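Local coordinates for uncharacterized protein (Leptospirillum rubarum, PDB 3OMD) that is of unknown function but belongs to the DUF5069 family and folds as a single, largely helical chain without beta strands, at residues A[15-20]-A[136-141]. Residues are numbered along the deposited sequence; the frame is centred on the assembly and turned at random.
Sequences SPVDRL and LLDLEE
S15 and D138 bring the loop 15-20 against the last turn of helix 133-140, their CA atoms 6.2 Å apart, where the loop makes a type I beta turn from S15 to D18. The turn is closed by the bond from D18 N to S15 O and braced by an ST turn, in which S15 OG accepts from V17 N at 3.1 Å with an N-H...O angle of 161°. With OG anti to its own backbone N (chi1 175°), the same hydroxyl donates to D138 OD1 at 2.8 Å, meeting its syn lone pair, which faces OD2. S15 OG thus serves both bonds, accepting inside the turn and donating to the helix. P16 lies beside this bond: its CD reaches D138 OD1 at 3.5 Å, while its CG packs on L137 CD1 at 3.9 Å. V17 adds a looser touch, CG2 to D138 OD2 at 4.1 Å. D138 OD1 also forms a salt bridge with R143; an alanine in place of D138 would probably leave the S15 hydroxyl and the R143 guanidinium without this carboxylate partner, and the turn held to this helix segment chiefly by P16 on L137. The mostly buried contact joins the loop ahead of helix 26-38 to the end of helix 133-140: R28 of helix 26-38 touches both P16 and L137, and Y102 and E103 of helix 92-104 meet P16 and V17, respectively.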
# COMPACT_ATOMS: atom_id res chain seq x y z
N SER A 15 -5.45 -4.95 0.01
CA SER A 15 -5.86 -3.94 -0.95
C SER A 15 -5.42 -2.54 -0.53
O SER A 15 -5.51 -2.18 0.65
CB SER A 15 -7.38 -3.94 -1.06
OG SER A 15 -7.80 -2.87 -1.91
N PRO A 16 -5.03 -1.71 -1.50
CA PRO A 16 -4.77 -0.27 -1.24
C PRO A 16 -5.92 0.38 -0.47
O PRO A 16 -5.67 1.32 0.29
CB PRO A 16 -4.71 0.33 -2.66
CG PRO A 16 -4.06 -0.79 -3.47
CD PRO A 16 -4.77 -2.07 -2.92
N VAL A 17 -7.16 -0.03 -0.71
CA VAL A 17 -8.32 0.67 -0.15
C VAL A 17 -9.05 -0.13 0.95
O VAL A 17 -10.16 0.22 1.35
CB VAL A 17 -9.29 1.15 -1.27
CG1 VAL A 17 -8.54 2.16 -2.21
CG2 VAL A 17 -9.94 -0.02 -2.00
N ASP A 18 -8.36 -1.16 1.47
CA ASP A 18 -8.83 -1.92 2.65
C ASP A 18 -8.29 -1.11 3.85
O ASP A 18 -7.13 -1.25 4.25
CB ASP A 18 -8.24 -3.33 2.60
CG ASP A 18 -8.70 -4.20 3.77
OD1 ASP A 18 -9.43 -3.70 4.67
OD2 ASP A 18 -8.28 -5.37 3.76
N ARG A 19 -9.15 -0.24 4.41
CA ARG A 19 -8.64 0.82 5.31
C ARG A 19 -8.41 0.33 6.75
O ARG A 19 -9.09 -0.60 7.23
CB ARG A 19 -9.60 2.01 5.32
CG ARG A 19 -9.69 2.70 3.94
CD ARG A 19 -10.71 3.84 3.94
NE ARG A 19 -10.68 4.53 2.65
CZ ARG A 19 -11.55 5.47 2.32
NH1 ARG A 19 -12.52 5.83 3.18
NH2 ARG A 19 -11.46 6.07 1.14
N LEU A 20 -7.47 1.00 7.43
CA LEU A 20 -7.19 0.73 8.84
C LEU A 20 -7.05 2.11 9.45
O LEU A 20 -6.30 2.92 8.97
CB LEU A 20 -5.88 -0.06 8.98
CG LEU A 20 -5.40 -0.32 10.43
CD1 LEU A 20 -6.43 -1.05 11.27
CD2 LEU A 20 -4.07 -1.10 10.39
N LEU A 136 -5.91 -0.64 -10.56
CA LEU A 136 -5.14 -1.62 -11.34
C LEU A 136 -4.52 -2.68 -10.41
O LEU A 136 -4.51 -3.88 -10.73
CB LEU A 136 -4.07 -0.91 -12.19
CG LEU A 136 -3.34 -1.84 -13.17
CD1 LEU A 136 -4.33 -2.42 -14.18
CD2 LEU A 136 -2.25 -1.02 -13.88
N LEU A 137 -3.97 -2.24 -9.27
CA LEU A 137 -3.42 -3.20 -8.30
C LEU A 137 -4.50 -4.20 -7.85
O LEU A 137 -4.22 -5.40 -7.76
CB LEU A 137 -2.85 -2.46 -7.09
CG LEU A 137 -1.53 -1.71 -7.36
CD1 LEU A 137 -1.19 -0.81 -6.18
CD2 LEU A 137 -0.39 -2.70 -7.59
N ASP A 138 -5.70 -3.72 -7.50
CA ASP A 138 -6.75 -4.66 -7.09
C ASP A 138 -7.09 -5.62 -8.22
O ASP A 138 -7.39 -6.79 -7.97
CB ASP A 138 -8.01 -3.91 -6.64
CG ASP A 138 -8.01 -3.55 -5.19
OD1 ASP A 138 -7.18 -4.07 -4.41
OD2 ASP A 138 -8.89 -2.74 -4.83
N LEU A 139 -7.09 -5.12 -9.46
CA LEU A 139 -7.41 -5.99 -10.61
C LEU A 139 -6.36 -7.09 -10.72
O LEU A 139 -6.72 -8.28 -10.87
CB LEU A 139 -7.45 -5.15 -11.90
CG LEU A 139 -7.70 -5.91 -13.20
CD1 LEU A 139 -9.14 -6.38 -13.19
CD2 LEU A 139 -7.44 -4.98 -14.39
N GLU A 140 -5.07 -6.71 -10.65
CA GLU A 140 -3.99 -7.70 -10.78
C GLU A 140 -4.06 -8.71 -9.63
O GLU A 140 -3.68 -9.90 -9.80
CB GLU A 140 -2.62 -7.02 -10.84
CG GLU A 140 -1.46 -8.03 -10.92
CD GLU A 140 -0.26 -7.64 -11.81
OE1 GLU A 140 -0.25 -6.58 -12.48
OE2 GLU A 140 0.72 -8.45 -11.84
N GLU A 141 -4.51 -8.24 -8.45
CA GLU A 141 -4.53 -9.08 -7.25
C GLU A 141 -5.91 -9.77 -7.06
O GLU A 141 -6.27 -10.23 -5.98
CB GLU A 141 -4.14 -8.26 -6.03
CG GLU A 141 -2.64 -7.88 -6.12
CD GLU A 141 -2.16 -6.98 -5.05
OE1 GLU A 141 -2.95 -6.41 -4.25
OE2 GLU A 141 -0.92 -6.78 -5.05